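Local coordinates for regulatory Subunit of Protein Kinase A (cAMP-dependent) from Euglena gracilis (Euglena gracilis, PDB 6RSX), which binds cyclic AMP in two cyclic nucleotide-binding domains and, as a regulatory subunit, probably restrains the catalytic subunit of protein kinase A until the nucleotide binds, at residues T188-K192 and S252-S256; E237-F242 and Q278-Y284. All blocks are in the same frame, centred on the assembly; numbering follows the deposited sequence.

Overall arrangement
Both contacts belong to the second cyclic nucleotide-binding domain, and their segments alternate along the chain: 188-192, then 237-242, then 252-256, then 278-284. Contact 1 ties the end of strand 185-189 and the turn that follows to the bend between strands 249-252 and 256-262, at one edge of the beta-barrel. Contact 2 joins the phosphate-binding helix 237-242 to the C-terminal segment 278-284 and lies directly at the cAMP site, with Glu-237, Met-238, Ser-239 and Tyr-284 all lining the pocket. The centres of the two contacts are 23 Å apart and their nearest atoms about 13 Å apart, so they do not touch. The side chain of Phe-189 in contact 1 is also about 13 Å from a bound cAMP.

Contact 1. Residues T188-K192 and S252-S256; sequences TFKDK and SEGVS
Two chain segments run antiparallel at the edge of the cyclic nucleotide-binding beta-barrel, a cupin-like fold, where both pass from one sheet to the other. Phe-189 and Ser-256 form a hydrogen-bonded antiparallel pair (CA-CA 5.1 Å): Phe-189 N to Ser-256 O and Ser-256 N to Phe-189 O are both 2.8 Å. Beyond it the register continues through Lys-190/Val-255 and Asp-191/Gly-254 (CA-CA 4.5 and 3.9 Å), and Lys-192 N, on a residue with positive phi (71°), donates to Ser-252 O at 2.9 Å. Gly-254 also has positive phi (74°, psi -170°), a conformation that favours glycine. Phe-189 (chi1 m) and Ser-256 lie on the same sheet face, where Met-213 of strand 213-219 packs against both. Ser-252 OG (chi1 t) accepts from Ser-256 OG at 3.0 Å and donates to Gly-254 O at 2.6 Å. Asp-191, chi1 t, reaches across with one carboxylate oxygen and along its own segment with the other: OD1 accepts from Gly-254 N at 2.7 Å, while OD2 meets Lys-192 NZ at 2.9 Å in a salt bridge.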
ATOM      1  N   THR A 188      12.963  10.035  -7.747  1.00 43.73           N
ATOM      2  CA  THR A 188      14.272  10.197  -8.367  1.00 44.95           C
ATOM      3  C   THR A 188      15.041  11.256  -7.593  1.00 45.42           C
ATOM      4  O   THR A 188      14.470  12.278  -7.201  1.00 45.31           O
ATOM      5  CB  THR A 188      14.151  10.609  -9.837  1.00 49.67           C
ATOM      6  OG1 THR A 188      13.436   9.596 -10.559  1.00 49.68           O
ATOM      7  CG2 THR A 188      15.532  10.799 -10.478  1.00 46.47           C
ATOM      8  N   PHE A 189      16.326  10.996  -7.352  1.00 44.48           N
ATOM      9  CA  PHE A 189      17.156  11.898  -6.554  1.00 48.85           C
ATOM     10  C   PHE A 189      18.438  12.236  -7.296  1.00 50.47           C
ATOM     11  O   PHE A 189      19.123  11.340  -7.803  1.00 54.66           O
ATOM     12  CB  PHE A 189      17.465  11.275  -5.199  1.00 44.69           C
ATOM     13  CG  PHE A 189      16.246  11.076  -4.354  1.00 45.30           C
ATOM     14  CD1 PHE A 189      15.581  12.158  -3.815  1.00 46.00           C
ATOM     15  CD2 PHE A 189      15.762   9.801  -4.107  1.00 45.50           C
ATOM     16  CE1 PHE A 189      14.453  11.987  -3.047  1.00 46.42           C
ATOM     17  CE2 PHE A 189      14.625   9.621  -3.321  1.00 46.15           C
ATOM     18  CZ  PHE A 189      13.967  10.714  -2.804  1.00 42.32           C
ATOM     19  N   LYS A 190      18.749  13.528  -7.362  1.00 49.78           N
ATOM     20  CA  LYS A 190      19.939  14.016  -8.040  1.00 56.68           C
ATOM     21  C   LYS A 190      21.140  14.006  -7.094  1.00 55.49           C
ATOM     22  O   LYS A 190      21.005  13.919  -5.871  1.00 51.81           O
ATOM     23  CB  LYS A 190      19.700  15.430  -8.568  1.00 60.54           C
ATOM     24  CG  LYS A 190      19.361  16.406  -7.460  1.00 63.22           C
ATOM     25  CD  LYS A 190      19.221  17.841  -7.952  1.00 73.70           C
ATOM     26  CE  LYS A 190      18.958  18.786  -6.774  1.00 77.20           C
ATOM     27  NZ  LYS A 190      18.936  20.229  -7.154  1.00 84.71           N
ATOM     28  N   ASP A 191      22.328  14.089  -7.680  1.00 58.56           N
ATOM     29  CA  ASP A 191      23.547  14.120  -6.877  1.00 61.12           C
ATOM     30  C   ASP A 191      23.443  15.162  -5.765  1.00 51.55           C
ATOM     31  O   ASP A 191      23.010  16.295  -5.990  1.00 54.35           O
ATOM     32  CB  ASP A 191      24.755  14.411  -7.772  1.00 63.60           C
ATOM     33  CG  ASP A 191      26.084  14.324  -7.015  1.00 64.51           C
ATOM     34  OD1 ASP A 191      26.232  13.397  -6.187  1.00 59.30           O
ATOM     35  OD2 ASP A 191      26.985  15.162  -7.264  1.00 67.26           O
ATOM     36  N   LYS A 192      23.824  14.754  -4.554  1.00 48.92           N
ATOM     37  CA  LYS A 192      23.877  15.575  -3.343  1.00 56.88           C
ATOM     38  C   LYS A 192      22.503  15.945  -2.793  1.00 57.74           C
ATOM     39  O   LYS A 192      22.418  16.722  -1.829  1.00 48.96           O
ATOM     40  CB  LYS A 192      24.687  16.866  -3.551  1.00 57.60           C
ATOM     41  CG  LYS A 192      26.159  16.728  -3.205  1.00 65.12           C
ATOM     42  CD  LYS A 192      26.927  15.982  -4.275  1.00 64.54           C
ATOM     43  CE  LYS A 192      28.406  16.361  -4.239  1.00 71.84           C
ATOM     44  NZ  LYS A 192      29.119  15.915  -5.471  1.00 75.93           N
ATOM     45  N   SER A 252      21.675  11.488  -1.625  1.00 43.54           N
ATOM     46  CA  SER A 252      22.008  10.765  -2.841  1.00 45.16           C
ATOM     47  C   SER A 252      23.436  11.091  -3.270  1.00 51.61           C
ATOM     48  O   SER A 252      23.908  12.223  -3.123  1.00 48.07           O
ATOM     49  CB  SER A 252      21.010  11.111  -3.957  1.00 39.48           C
ATOM     50  OG  SER A 252      21.180  10.244  -5.073  1.00 45.05           O
ATOM     51  N   GLU A 253      24.138  10.075  -3.763  1.00 48.95           N
ATOM     52  CA  GLU A 253      25.486  10.219  -4.308  1.00 52.04           C
ATOM     53  C   GLU A 253      25.351   9.869  -5.783  1.00 56.41           C
ATOM     54  O   GLU A 253      25.205   8.694  -6.141  1.00 50.72           O
ATOM     55  CB  GLU A 253      26.483   9.319  -3.575  1.00 54.09           C
ATOM     56  CG  GLU A 253      27.910   9.398  -4.108  1.00 63.64           C
ATOM     57  CD  GLU A 253      28.753  10.459  -3.403  1.00 72.15           C
ATOM     58  OE1 GLU A 253      28.357  11.651  -3.383  1.00 75.33           O
ATOM     59  OE2 GLU A 253      29.814  10.093  -2.857  1.00 78.12           O
ATOM     60  N   GLY A 254      25.372  10.886  -6.630  1.00 51.57           N
ATOM     61  CA  GLY A 254      24.950  10.687  -7.996  1.00 54.20           C
ATOM     62  C   GLY A 254      23.442  10.566  -8.039  1.00 55.14           C
ATOM     63  O   GLY A 254      22.753  10.813  -7.053  1.00 49.68           O
ATOM     64  N   VAL A 255      22.932  10.176  -9.209  1.00 47.18           N
ATOM     65  CA  VAL A 255      21.496  10.008  -9.401  1.00 50.77           C
ATOM     66  C   VAL A 255      21.066   8.664  -8.829  1.00 47.21           C
ATOM     67  O   VAL A 255      21.727   7.636  -9.038  1.00 47.07           O
ATOM     68  CB  VAL A 255      21.133  10.125 -10.887  1.00 49.77           C
ATOM     69  CG1 VAL A 255      19.666   9.761 -11.104  1.00 49.73           C
ATOM     70  CG2 VAL A 255      21.423  11.537 -11.366  1.00 52.43           C
ATOM     71  N   SER A 256      19.965   8.670  -8.090  1.00 47.24           N
ATOM     72  CA  SER A 256      19.432   7.462  -7.487  1.00 44.26           C
ATOM     73  C   SER A 256      17.948   7.375  -7.791  1.00 44.25           C
ATOM     74  O   SER A 256      17.252   8.395  -7.834  1.00 44.44           O
ATOM     75  CB  SER A 256      19.638   7.449  -5.973  1.00 43.03           C
ATOM     76  OG  SER A 256      21.015   7.361  -5.691  1.00 47.20           O
TER

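Contact 2. Residues E237-F242 and Q278-Y284; sequences EMSLMF and QRNMQNY. With CMP (adenosine-3',5'-cyclic-monophosphate), chain C.
One carboxylate, that of Glu-237, binds the nucleotide and the C-terminal segment at once. Its OE1 accepts a hydrogen bond from cAMP O2' at 2.6 Å, while its OE2 accepts one from Tyr-284 OH at 2.7 Å. A water adds a second link, donating weakly to Glu-237 OE2 (3.0 Å) and accepting from Asn-280 ND2 (3.0 Å). Glu-237 (chi1 p, chi2 m) lies in the short helix 237-242. Segment 278-284 continues helix 274-280 into a 3-10 turn at 282-284, where Tyr-284 N donates a hydrogen bond to Met-281 O at 2.9 Å. The closest CA atoms, those of Met-238 and Met-281, are 8.8 Å apart, so side chains make the contact. Met-281 (m, t, t) extends its CE to Met-241 SD at 3.8 Å and Phe-242 CE2 at 3.3 Å; its SD lies at the edge of the Phe-242 ring, 5.1 Å from the centroid, a Met-aromatic contact. Met-238 SD similarly lies at the edge of the Tyr-284 ring, 4.9 Å from its centroid. Tyr-284 (chi1 m) has cAMP C5 over one face, so the ring covers the adenine, consistent with the tyrosine cap of the second cAMP site in mammalian PKA regulatory subunits. Ser-239 N and Ser-239 OG donate hydrogen bonds to cAMP O1P at 2.9 and 2.7 Å, which identifies 237-242 as the helix of the phosphate-binding cassette. Phe-266 of helix 263-269 packs against Glu-237, Leu-240 and Met-241; Phe-205 of strand 204-208 touches Glu-237 and Leu-240, and Leu-277 of helix 274-280 meets Met-241.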
ATOM      1  N   GLU A 237      13.230   3.813   8.206  1.00 38.14           N
ATOM      2  CA  GLU A 237      12.296   3.003   8.977  1.00 38.89           C
ATOM      3  C   GLU A 237      12.269   3.360  10.458  1.00 44.12           C
ATOM      4  O   GLU A 237      11.230   3.192  11.104  1.00 45.86           O
ATOM      5  CB  GLU A 237      12.634   1.521   8.806  1.00 42.19           C
ATOM      6  CG  GLU A 237      13.779   0.995   9.715  1.00 38.44           C
ATOM      7  CD  GLU A 237      15.180   1.386   9.240  1.00 45.47           C
ATOM      8  OE1 GLU A 237      15.296   2.005   8.167  1.00 41.46           O
ATOM      9  OE2 GLU A 237      16.172   1.072   9.956  0.66 40.34           O
ATOM     10  N   MET A 238      13.379   3.837  11.035  1.00 41.73           N
ATOM     11  CA  MET A 238      13.378   3.972  12.490  1.00 43.81           C
ATOM     12  C   MET A 238      12.486   5.125  12.945  1.00 47.37           C
ATOM     13  O   MET A 238      11.727   4.984  13.913  1.00 49.64           O
ATOM     14  CB  MET A 238      14.810   4.110  12.995  1.00 38.65           C
ATOM     15  CG  MET A 238      15.553   2.773  12.912  1.00 43.13           C
ATOM     16  SD  MET A 238      17.066   2.825  13.882  1.00 50.51           S
ATOM     17  CE  MET A 238      17.787   4.232  13.037  1.00 40.95           C
ATOM     18  N   SER A 239      12.523   6.255  12.236  1.00 42.15           N
ATOM     19  CA  SER A 239      11.639   7.354  12.597  1.00 45.87           C
ATOM     20  C   SER A 239      10.185   6.918  12.542  1.00 54.66           C
ATOM     21  O   SER A 239       9.365   7.338  13.364  1.00 50.64           O
ATOM     22  CB  SER A 239      11.874   8.553  11.678  1.00 45.46           C
ATOM     23  OG  SER A 239      11.820   8.180  10.300  1.00 49.35           O
ATOM     24  N   LEU A 240       9.842   6.069  11.572  1.00 49.99           N
ATOM     25  CA  LEU A 240       8.454   5.676  11.435  1.00 47.08           C
ATOM     26  C   LEU A 240       8.078   4.594  12.430  1.00 46.65           C
ATOM     27  O   LEU A 240       6.971   4.619  12.973  1.00 49.95           O
ATOM     28  CB  LEU A 240       8.188   5.215   9.998  1.00 43.21           C
ATOM     29  CG  LEU A 240       8.377   6.272   8.908  1.00 43.12           C
ATOM     30  CD1 LEU A 240       8.054   5.670   7.524  1.00 43.30           C
ATOM     31  CD2 LEU A 240       7.547   7.513   9.171  1.00 48.32           C
ATOM     32  N   MET A 241       8.973   3.633  12.686  1.00 48.66           N
ATOM     33  CA  MET A 241       8.612   2.513  13.552  1.00 49.31           C
ATOM     34  C   MET A 241       8.476   2.949  15.007  1.00 60.67           C
ATOM     35  O   MET A 241       7.643   2.407  15.749  1.00 57.35           O
ATOM     36  CB  MET A 241       9.643   1.390  13.430  1.00 50.72           C
ATOM     37  CG  MET A 241       9.696   0.771  12.051  1.00 47.60           C
ATOM     38  SD  MET A 241      10.998  -0.440  11.826  0.72 49.19           S
ATOM     39  CE  MET A 241      10.319  -1.851  12.704  1.00 53.67           C
ATOM     40  N   PHE A 242       9.285   3.918  15.435  1.00 62.06           N
ATOM     41  CA  PHE A 242       9.361   4.319  16.837  1.00 59.99           C
ATOM     42  C   PHE A 242       8.902   5.752  17.053  1.00 63.19           C
ATOM     43  O   PHE A 242       9.067   6.290  18.157  1.00 67.47           O
ATOM     44  CB  PHE A 242      10.786   4.143  17.355  1.00 60.97           C
ATOM     45  CG  PHE A 242      11.370   2.805  17.042  1.00 54.54           C
ATOM     46  CD1 PHE A 242      10.731   1.648  17.448  1.00 58.84           C
ATOM     47  CD2 PHE A 242      12.562   2.703  16.344  1.00 56.55           C
ATOM     48  CE1 PHE A 242      11.260   0.410  17.157  1.00 61.68           C
ATOM     49  CE2 PHE A 242      13.099   1.462  16.050  1.00 55.57           C
ATOM     50  CZ  PHE A 242      12.447   0.315  16.461  1.00 60.65           C
ATOM     51  N   GLN A 278      13.717  -5.133  11.988  1.00 54.48           N
ATOM     52  CA  GLN A 278      14.294  -5.182  13.335  1.00 56.09           C
ATOM     53  C   GLN A 278      15.675  -5.833  13.332  1.00 58.52           C
ATOM     54  O   GLN A 278      16.623  -5.296  13.920  1.00 54.62           O
ATOM     55  CB  GLN A 278      13.347  -5.924  14.281  1.00 55.06           C
ATOM     56  CG  GLN A 278      12.065  -5.173  14.572  1.00 57.82           C
ATOM     57  CD  GLN A 278      11.019  -6.033  15.262  0.36 62.77           C
ATOM     58  OE1 GLN A 278      10.964  -7.251  15.073  0.80 63.08           O
ATOM     59  NE2 GLN A 278      10.181  -5.400  16.064  0.86 67.11           N
ATOM     60  N   ARG A 279      15.802  -7.003  12.691  1.00 58.18           N
ATOM     61  CA  ARG A 279      17.104  -7.659  12.581  1.00 58.80           C
ATOM     62  C   ARG A 279      18.133  -6.725  11.962  1.00 63.08           C
ATOM     63  O   ARG A 279      19.264  -6.601  12.457  1.00 58.79           O
ATOM     64  CB  ARG A 279      16.990  -8.944  11.749  1.00 64.45           C
ATOM     65  CG  ARG A 279      16.634 -10.204  12.535  1.00 76.50           C
ATOM     66  CD  ARG A 279      16.709 -11.466  11.667  1.00 73.96           C
ATOM     67  NE  ARG A 279      15.669 -11.488  10.638  1.00 85.31           N
ATOM     68  CZ  ARG A 279      14.427 -11.928  10.832  1.00 81.58           C
ATOM     69  NH1 ARG A 279      14.057 -12.400  12.017  1.00 87.13           N
ATOM     70  NH2 ARG A 279      13.548 -11.894   9.840  1.00 83.33           N
ATOM     71  N   ASN A 280      17.760  -6.048  10.879  1.00 48.84           N
ATOM     72  CA  ASN A 280      18.735  -5.224  10.185  1.00 48.89           C
ATOM     73  C   ASN A 280      19.309  -4.118  11.061  1.00 47.50           C
ATOM     74  O   ASN A 280      20.404  -3.625  10.776  1.00 47.90           O
ATOM     75  CB  ASN A 280      18.118  -4.603   8.955  1.00 45.43           C
ATOM     76  CG  ASN A 280      19.087  -3.765   8.206  1.00 48.72           C
ATOM     77  OD1 ASN A 280      20.018  -4.290   7.588  1.00 49.37           O
ATOM     78  ND2 ASN A 280      18.893  -2.440   8.248  1.00 47.44           N
ATOM     79  N   MET A 281      18.580  -3.673  12.085  1.00 45.86           N
ATOM     80  CA  MET A 281      19.118  -2.622  12.944  1.00 54.42           C
ATOM     81  C   MET A 281      20.360  -3.082  13.711  1.00 50.90           C
ATOM     82  O   MET A 281      21.098  -2.241  14.235  1.00 51.04           O
ATOM     83  CB  MET A 281      18.046  -2.138  13.913  1.00 52.91           C
ATOM     84  CG  MET A 281      16.862  -1.461  13.200  1.00 51.00           C
ATOM     85  SD  MET A 281      15.605  -1.058  14.433  1.00 55.95           S
ATOM     86  CE  MET A 281      14.422  -0.132  13.452  1.00 58.91           C
ATOM     87  N   GLN A 282      20.605  -4.393  13.776  1.00 52.05           N
ATOM     88  CA  GLN A 282      21.857  -4.884  14.350  1.00 53.21           C
ATOM     89  C   GLN A 282      23.062  -4.275  13.651  1.00 53.96           C
ATOM     90  O   GLN A 282      24.108  -4.067  14.281  1.00 55.21           O
ATOM     91  CB  GLN A 282      21.927  -6.412  14.253  1.00 53.62           C
ATOM     92  CG  GLN A 282      20.928  -7.145  15.125  1.00 64.90           C
ATOM     93  CD  GLN A 282      20.712  -8.582  14.666  1.00 78.93           C
ATOM     94  OE1 GLN A 282      21.469  -9.104  13.838  1.00 80.10           O
ATOM     95  NE2 GLN A 282      19.670  -9.225  15.193  1.00 77.64           N
ATOM     96  N   ASN A 283      22.946  -3.985  12.358  1.00 48.39           N
ATOM     97  CA  ASN A 283      24.065  -3.423  11.612  1.00 56.49           C
ATOM     98  C   ASN A 283      24.335  -1.968  11.964  1.00 52.76           C
ATOM     99  O   ASN A 283      25.334  -1.416  11.490  1.00 54.30           O
ATOM    100  CB  ASN A 283      23.817  -3.540  10.101  1.00 50.25           C
ATOM    101  CG  ASN A 283      23.620  -4.979   9.644  1.00 60.34           C
ATOM    102  OD1 ASN A 283      24.488  -5.838   9.832  1.00 54.61           O
ATOM    103  ND2 ASN A 283      22.464  -5.251   9.047  1.00 56.07           N
ATOM    104  N   TYR A 284      23.477  -1.333  12.766  1.00 43.31           N
ATOM    105  CA  TYR A 284      23.650   0.081  13.045  1.00 46.55           C
ATOM    106  C   TYR A 284      24.562   0.339  14.237  1.00 54.81           C
ATOM    107  O   TYR A 284      25.013   1.474  14.406  1.00 59.99           O
ATOM    108  CB  TYR A 284      22.313   0.764  13.318  1.00 42.11           C
ATOM    109  CG  TYR A 284      21.345   0.756  12.133  1.00 44.74           C
ATOM    110  CD1 TYR A 284      21.788   0.469  10.842  1.00 43.04           C
ATOM    111  CD2 TYR A 284      19.999   1.048  12.324  1.00 43.91           C
ATOM    112  CE1 TYR A 284      20.906   0.463   9.756  1.00 42.48           C
ATOM    113  CE2 TYR A 284      19.097   1.040  11.234  1.00 44.36           C
ATOM    114  CZ  TYR A 284      19.569   0.755   9.960  1.00 44.28           C
ATOM    115  OH  TYR A 284      18.679   0.731   8.892  1.00 42.68           O
TER
HETATM  116  P   CMP C 502      15.870   6.956  10.239  1.00 40.29           P
HETATM  117  O1P CMP C 502      14.247   7.069  10.057  1.00 48.25           O
HETATM  118  O2P CMP C 502      16.399   7.259  11.586  1.00 42.09           O
HETATM  119  O5' CMP C 502      16.527   8.036   9.267  1.00 41.72           O
HETATM  120  C5' CMP C 502      17.896   7.881   8.875  1.00 40.23           C
HETATM  121  C4' CMP C 502      18.111   6.439   8.503  1.00 37.75           C
HETATM  122  O4' CMP C 502      19.460   6.075   8.167  1.00 39.83           O
HETATM  123  C3' CMP C 502      17.758   5.405   9.539  1.00 36.55           C
HETATM  124  O3' CMP C 502      16.371   5.393   9.869  1.00 37.53           O
HETATM  125  C2' CMP C 502      18.273   4.133   8.883  1.00 43.68           C
HETATM  126  O2' CMP C 502      17.297   3.679   7.924  1.00 41.34           O
HETATM  127  C1' CMP C 502      19.491   4.666   8.091  1.00 42.13           C
HETATM  128  N9  CMP C 502      20.781   4.145   8.552  1.00 41.66           N
HETATM  129  C8  CMP C 502      21.663   3.504   7.777  1.00 39.19           C
HETATM  130  N7  CMP C 502      22.709   3.187   8.534  1.00 46.03           N
HETATM  131  C5  CMP C 502      22.468   3.667   9.766  1.00 43.79           C
HETATM  132  C6  CMP C 502      23.234   3.610  10.904  1.00 45.00           C
HETATM  133  N6  CMP C 502      24.522   3.025  11.142  1.00 48.57           N
HETATM  134  N1  CMP C 502      22.790   4.134  12.031  1.00 42.27           N
HETATM  135  C2  CMP C 502      21.573   4.742  12.045  1.00 46.74           C
HETATM  136  N3  CMP C 502      20.796   4.793  10.912  1.00 39.78           N
HETATM  137  C4  CMP C 502      21.279   4.260   9.789  1.00 43.10           C
HETATM  138  O   HOH W   1      16.360  -1.880   9.658  1.00 48.67           O